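Local atomic coordinates of uronate dehydrogenase (Agrobacterium tumefaciens, PDB entry 3RFX), a protein that probably catalyses the NAD-dependent oxidation of uronic acids such as galacturonate and glucuronate to their aldaric acid lactones, on a Rossmann-type fold. Residues A[83-86]-A[87-91]; A[144-147]-A[148-152]. The protein carries 1 engineered substitution. All coordinates share one frame; numbering follows the deposited sequence.

Contact 1 of 2, residues A[83-86]-A[87-91]; sequences ILQG and NIIGL
Ile83 hands its carbonyl to Asn87 one turn further along helix 80-100, with Asn87 N 2.8 Å from Ile83 O, the normal i to i+4 bond of an alpha helix. The CG2 branch of Ile83 also lies 4.2 Å from Asn87 CB, while the amide of Asn87 is held elsewhere, its OD1 accepting from Ile74 N and its ND2 bonded to Ser139 OG. At Leu84 the regular pattern breaks. Its carbonyl oxygen takes two backbone donors: Ile89 N, five residues on, reaches Leu84 O at 2.8 Å with a nearly linear C=O...N angle of 175°, whereas Ile88 N sits 3.3 Å from the same oxygen, well above the carbonyl plane. With the short bond to Ile89, the i+5 partner, the helix widens here into a pi-type turn, and the i+4 bond is the longer. The side chain of Leu84, with CG swung anti to the backbone N (chi1 -175°), slants across two isoleucines; CD1 meets Ile88 CD1 at 4.0 Å and CG lies 4.1 Å from Ile89 CD1. Leu84 of the second subunit packs beside this apolar patch. The carbonyl O of Gln85 continues the widened pattern by accepting a weak bond from Gly90 N; its side chain bends at chi2 (-74°) to lie alongside Ile89, bringing Gln85 NE2 to 3.7 Å from Ile89 CD1. Gly86 brings the backbone against the bound NAD, to whose pocket it belongs, and its own oxygen passes 3.8 Å from the CA of Gly90. The doubly used oxygen of Leu84 exemplifies a wide turn in a helix: one carbonyl serves both the i+4 and the i+5 donor and the next bond is weak, while aliphatic side chains meet the neighbouring subunit and glycine backbone meets the cofactor.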
ATOM      1  N   ILE A  83      14.748  -1.345 -34.820  1.00 18.76           N
ATOM      2  CA  ILE A  83      14.128  -0.781 -33.617  1.00 19.63           C
ATOM      3  C   ILE A  83      14.904   0.459 -33.191  1.00 18.38           C
ATOM      4  O   ILE A  83      14.324   1.499 -32.882  1.00 20.13           O
ATOM      5  CB  ILE A  83      14.181  -1.782 -32.453  1.00 21.01           C
ATOM      6  CG1 ILE A  83      13.473  -3.081 -32.824  1.00 24.67           C
ATOM      7  CG2 ILE A  83      13.561  -1.184 -31.177  1.00 19.48           C
ATOM      8  CD1 ILE A  83      12.011  -3.025 -32.671  1.00 24.82           C
ATOM      9  N   LEU A  84      16.224   0.324 -33.178  1.00 17.86           N
ATOM     10  CA  LEU A  84      17.123   1.423 -32.825  1.00 20.75           C
ATOM     11  C   LEU A  84      16.807   2.666 -33.649  1.00 21.28           C
ATOM     12  O   LEU A  84      16.697   3.771 -33.114  1.00 22.91           O
ATOM     13  CB  LEU A  84      18.574   0.991 -33.055  1.00 20.85           C
ATOM     14  CG  LEU A  84      19.664   1.975 -32.625  1.00 27.77           C
ATOM     15  CD1 LEU A  84      19.715   2.066 -31.103  1.00 24.14           C
ATOM     16  CD2 LEU A  84      21.012   1.546 -33.192  1.00 27.42           C
ATOM     17  N   GLN A  85      16.641   2.485 -34.955  1.00 21.35           N
ATOM     18  CA  GLN A  85      16.378   3.605 -35.853  1.00 20.14           C
ATOM     19  C   GLN A  85      15.015   4.264 -35.645  1.00 21.53           C
ATOM     20  O   GLN A  85      14.920   5.488 -35.539  1.00 20.15           O
ATOM     21  CB  GLN A  85      16.537   3.168 -37.317  1.00 23.92           C
ATOM     22  CG  GLN A  85      17.929   2.636 -37.646  1.00 24.91           C
ATOM     23  CD  GLN A  85      18.968   3.734 -37.743  1.00 32.86           C
ATOM     24  OE1 GLN A  85      18.689   4.820 -38.254  1.00 36.75           O
ATOM     25  NE2 GLN A  85      20.174   3.456 -37.261  1.00 34.89           N
ATOM     26  N   GLY A  86      13.958   3.458 -35.590  1.00 16.81           N
ATOM     27  CA  GLY A  86      12.606   3.987 -35.537  1.00 19.50           C
ATOM     28  C   GLY A  86      12.127   4.419 -34.152  1.00 20.00           C
ATOM     29  O   GLY A  86      11.350   5.371 -34.027  1.00 19.43           O
ATOM     30  N   ASN A  87      12.586   3.723 -33.116  1.00 18.58           N
ATOM     31  CA  ASN A  87      12.003   3.867 -31.778  1.00 17.12           C
ATOM     32  C   ASN A  87      12.934   4.480 -30.750  1.00 18.29           C
ATOM     33  O   ASN A  87      12.492   4.887 -29.671  1.00 18.21           O
ATOM     34  CB  ASN A  87      11.542   2.501 -31.243  1.00 13.75           C
ATOM     35  CG  ASN A  87      10.394   1.917 -32.032  1.00 20.34           C
ATOM     36  OD1 ASN A  87       9.985   2.456 -33.064  1.00 19.76           O
ATOM     37  ND2 ASN A  87       9.849   0.808 -31.538  1.00 19.11           N
ATOM     38  N   ILE A  88      14.225   4.506 -31.059  1.00 16.21           N
ATOM     39  CA  ILE A  88      15.202   5.004 -30.100  1.00 15.31           C
ATOM     40  C   ILE A  88      15.784   6.316 -30.626  1.00 19.06           C
ATOM     41  O   ILE A  88      15.491   7.386 -30.091  1.00 17.54           O
ATOM     42  CB  ILE A  88      16.267   3.943 -29.773  1.00 15.83           C
ATOM     43  CG1 ILE A  88      15.579   2.739 -29.103  1.00 18.53           C
ATOM     44  CG2 ILE A  88      17.330   4.503 -28.841  1.00 18.92           C
ATOM     45  CD1 ILE A  88      16.496   1.638 -28.699  1.00 20.14           C
ATOM     46  N   ILE A  89      16.557   6.237 -31.704  1.00 17.79           N
ATOM     47  CA  ILE A  89      17.010   7.441 -32.390  1.00 16.64           C
ATOM     48  C   ILE A  89      15.824   8.292 -32.813  1.00 17.71           C
ATOM     49  O   ILE A  89      15.823   9.512 -32.624  1.00 19.32           O
ATOM     50  CB  ILE A  89      17.871   7.086 -33.619  1.00 20.01           C
ATOM     51  CG1 ILE A  89      19.129   6.342 -33.170  1.00 21.82           C
ATOM     52  CG2 ILE A  89      18.208   8.355 -34.417  1.00 19.29           C
ATOM     53  CD1 ILE A  89      19.911   5.696 -34.315  1.00 23.53           C
ATOM     54  N   GLY A  90      14.800   7.650 -33.371  1.00 15.30           N
ATOM     55  CA  GLY A  90      13.615   8.359 -33.807  1.00 17.34           C
ATOM     56  C   GLY A  90      12.914   9.135 -32.705  1.00 19.96           C
ATOM     57  O   GLY A  90      12.413  10.242 -32.933  1.00 19.18           O
ATOM     58  N   LEU A  91      12.858   8.553 -31.512  1.00 18.26           N
ATOM     59  CA  LEU A  91      12.206   9.213 -30.384  1.00 17.62           C
ATOM     60  C   LEU A  91      13.020  10.416 -29.926  1.00 16.11           C
ATOM     61  O   LEU A  91      12.477  11.478 -29.660  1.00 20.38           O
ATOM     62  CB  LEU A  91      11.984   8.237 -29.216  1.00 17.87           C
ATOM     63  CG  LEU A  91      10.546   7.728 -29.089  1.00 20.64           C
ATOM     64  CD1 LEU A  91       9.605   8.802 -28.545  1.00 19.51           C
ATOM     65  CD2 LEU A  91      10.043   7.211 -30.445  1.00 19.37           C
TER

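Contact 2 of 2, residues A[144-147]-A[148-152]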
ATOM      1  N   GLU A 144       8.972   6.052 -23.190  1.00 14.30           N
ATOM      2  CA  GLU A 144       8.340   6.514 -21.951  1.00 14.72           C
ATOM      3  C   GLU A 144       9.317   7.226 -21.015  1.00 14.86           C
ATOM      4  O   GLU A 144       8.975   8.251 -20.421  1.00 14.19           O
ATOM      5  CB  GLU A 144       7.706   5.333 -21.194  1.00 14.38           C
ATOM      6  CG  GLU A 144       6.522   4.694 -21.911  1.00 12.21           C
ATOM      7  CD  GLU A 144       5.787   3.671 -21.036  1.00 15.52           C
ATOM      8  OE1 GLU A 144       6.150   3.514 -19.846  1.00 18.40           O
ATOM      9  OE2 GLU A 144       4.844   3.038 -21.543  1.00 14.61           O
ATOM     10  N   ASN A 145      10.508   6.658 -20.847  1.00 11.87           N
ATOM     11  CA  ASN A 145      11.506   7.235 -19.948  1.00 12.81           C
ATOM     12  C   ASN A 145      12.029   8.560 -20.485  1.00 15.64           C
ATOM     13  O   ASN A 145      12.249   9.516 -19.722  1.00 13.48           O
ATOM     14  CB  ASN A 145      12.672   6.271 -19.734  1.00 12.67           C
ATOM     15  CG  ASN A 145      12.252   5.006 -18.977  1.00 18.87           C
ATOM     16  OD1 ASN A 145      11.333   5.041 -18.157  1.00 16.97           O
ATOM     17  ND2 ASN A 145      12.921   3.894 -19.256  1.00 14.62           N
ATOM     18  N   LEU A 146      12.231   8.607 -21.796  1.00 12.63           N
ATOM     19  CA  LEU A 146      12.662   9.843 -22.454  1.00 14.38           C
ATOM     20  C   LEU A 146      11.590  10.923 -22.327  1.00 13.38           C
ATOM     21  O   LEU A 146      11.896  12.071 -21.981  1.00 13.93           O
ATOM     22  CB  LEU A 146      12.982   9.597 -23.932  1.00 15.32           C
ATOM     23  CG  LEU A 146      13.669  10.780 -24.642  1.00 14.10           C
ATOM     24  CD1 LEU A 146      15.136  10.778 -24.319  1.00 17.30           C
ATOM     25  CD2 LEU A 146      13.454  10.716 -26.147  1.00 20.02           C
ATOM     26  N   ALA A 147      10.337  10.567 -22.594  1.00 12.62           N
ATOM     27  CA  ALA A 147       9.246  11.536 -22.463  1.00 14.01           C
ATOM     28  C   ALA A 147       9.159  12.077 -21.035  1.00 14.74           C
ATOM     29  O   ALA A 147       8.914  13.274 -20.824  1.00 13.30           O
ATOM     30  CB  ALA A 147       7.902  10.927 -22.880  1.00 13.89           C
ATOM     31  N   ARG A 148       9.338  11.199 -20.051  1.00 11.50           N
ATOM     32  CA  ARG A 148       9.269  11.638 -18.655  1.00 14.68           C
ATOM     33  C   ARG A 148      10.373  12.648 -18.359  1.00 13.28           C
ATOM     34  O   ARG A 148      10.140  13.651 -17.691  1.00 12.71           O
ATOM     35  CB  ARG A 148       9.367  10.449 -17.687  1.00 14.38           C
ATOM     36  CG  ARG A 148       9.306  10.852 -16.198  1.00 14.28           C
ATOM     37  CD  ARG A 148       7.913  11.357 -15.797  1.00 19.11           C
ATOM     38  NE  ARG A 148       7.981  12.370 -14.744  1.00 18.74           N
ATOM     39  CZ  ARG A 148       6.957  12.740 -13.981  1.00 21.52           C
ATOM     40  NH1 ARG A 148       5.767  12.159 -14.116  1.00 20.02           N
ATOM     41  NH2 ARG A 148       7.124  13.690 -13.066  1.00 18.50           N
ATOM     42  N   MET A 149      11.577  12.379 -18.864  1.00 11.60           N
ATOM     43  CA  MET A 149      12.709  13.281 -18.651  1.00 13.91           C
ATOM     44  C   MET A 149      12.456  14.662 -19.279  1.00 15.32           C
ATOM     45  O   MET A 149      12.700  15.694 -18.636  1.00 12.70           O
ATOM     46  CB  MET A 149      14.014  12.651 -19.167  1.00 13.16           C
ATOM     47  CG  MET A 149      15.283  13.462 -18.866  1.00 15.33           C
ATOM     48  SD  MET A 149      15.585  14.700 -20.158  1.00 17.39           S
ATOM     49  CE  MET A 149      16.197  13.650 -21.484  1.00 15.64           C
ATOM     50  N   TYR A 150      11.953  14.692 -20.514  1.00 12.19           N
ATOM     51  CA  TYR A 150      11.618  15.974 -21.139  1.00 13.72           C
ATOM     52  C   TYR A 150      10.489  16.687 -20.401  1.00 16.21           C
ATOM     53  O   TYR A 150      10.436  17.920 -20.376  1.00 13.85           O
ATOM     54  CB  TYR A 150      11.272  15.834 -22.626  1.00 13.07           C
ATOM     55  CG  TYR A 150      12.490  15.747 -23.528  1.00 15.97           C
ATOM     56  CD1 TYR A 150      12.842  16.807 -24.364  1.00 15.30           C
ATOM     57  CD2 TYR A 150      13.292  14.608 -23.536  1.00 15.72           C
ATOM     58  CE1 TYR A 150      13.965  16.731 -25.195  1.00 16.21           C
ATOM     59  CE2 TYR A 150      14.408  14.521 -24.355  1.00 16.43           C
ATOM     60  CZ  TYR A 150      14.740  15.589 -25.184  1.00 18.56           C
ATOM     61  OH  TYR A 150      15.850  15.488 -25.997  1.00 17.05           O
ATOM     62  N   PHE A 151       9.586  15.926 -19.795  1.00 11.57           N
ATOM     63  CA  PHE A 151       8.555  16.562 -18.980  1.00 12.55           C
ATOM     64  C   PHE A 151       9.127  17.222 -17.723  1.00 14.28           C
ATOM     65  O   PHE A 151       8.829  18.386 -17.443  1.00 14.00           O
ATOM     66  CB  PHE A 151       7.443  15.594 -18.575  1.00 14.00           C
ATOM     67  CG  PHE A 151       6.499  16.181 -17.566  1.00 14.09           C
ATOM     68  CD1 PHE A 151       5.645  17.214 -17.920  1.00 13.19           C
ATOM     69  CD2 PHE A 151       6.490  15.726 -16.253  1.00 16.35           C
ATOM     70  CE1 PHE A 151       4.793  17.779 -16.983  1.00 17.78           C
ATOM     71  CE2 PHE A 151       5.631  16.282 -15.313  1.00 17.19           C
ATOM     72  CZ  PHE A 151       4.782  17.310 -15.683  1.00 18.85           C
ATOM     73  N   ASP A 152       9.912  16.476 -16.953  1.00 10.84           N
ATOM     74  CA  ASP A 152      10.518  17.030 -15.734  1.00 14.05           C
ATOM     75  C   ASP A 152      11.508  18.158 -16.029  1.00 15.55           C
ATOM     76  O   ASP A 152      11.637  19.097 -15.247  1.00 13.29           O
ATOM     77  CB  ASP A 152      11.224  15.951 -14.920  1.00 11.61           C
ATOM     78  CG  ASP A 152      10.260  15.089 -14.129  1.00 17.67           C
ATOM     79  OD1 ASP A 152       9.248  15.628 -13.622  1.00 17.10           O
ATOM     80  OD2 ASP A 152      10.527  13.873 -14.005  1.00 15.91           O
TER
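Tyr150 stands one turn beyond Leu146 on helix 135-154, and its side chain runs beside that of the leucine, both pointing the same way. Tyr150 CB lies 3.9 Å from Leu146 O, the oxygen that also accepts the backbone N of Tyr150 in a nearly straight bond (N-H...O 169°). Because CG is anti to the carbonyl carbon (chi1 -81°), the ring turns back along the helix and sets its edge against this oxygen, with Leu146 O in the ring plane, 3.3 Å from Tyr150 CD2. Further out, Tyr150 CE2 rests 3.8 Å from Leu146 CD1, a methyl that Met149 CE also approaches. The tip, OH, bonds to Glu96 on helix 80-100, where Tyr95 meets the ring as well. Elsewhere on the turn, Arg148 grips Asp152 side-on: NE lies 3.0 Å from Asp152 OD2, and NH2 is 2.9 Å from Asp152 OD1, which also pairs with Arg131 of the second subunit. Phe151 CD2 lies 3.7 Å above the guanidinium plane, over its centre. Regular i to i+4 bonds with an i, i+4 salt bridge are classical alpha-helix features, here in the beta-alpha-beta crossover from strand 105-111 to strand 158-163 of the Rossmann-type fold.

How the contacts relate
Both contacts are local turns of neighbouring helices. Contact 1 is the more buried, partly exposed at Gln85 and Ile89; contact 2 pairs a buried side (Leu146, Met149, Tyr150) with partly exposed Arg148, Phe151 and Asp152. Their centres lie about 15 Å apart, and they meet where Leu146 CD2 packs 3.7 Å from Leu91 O. Contact 1 belongs to the crossover between strands 67-70 and 105-111 and reaches the NAD pocket, whereas contact 2 lies on the helix linking strands 105-111 and 158-163. Both face the second subunit, contact 1 with chiefly aliphatic packing, contact 2 adding a charged network. Backbone chemistry separates them too, a widened pi-type turn against an unbroken alpha-helical pattern.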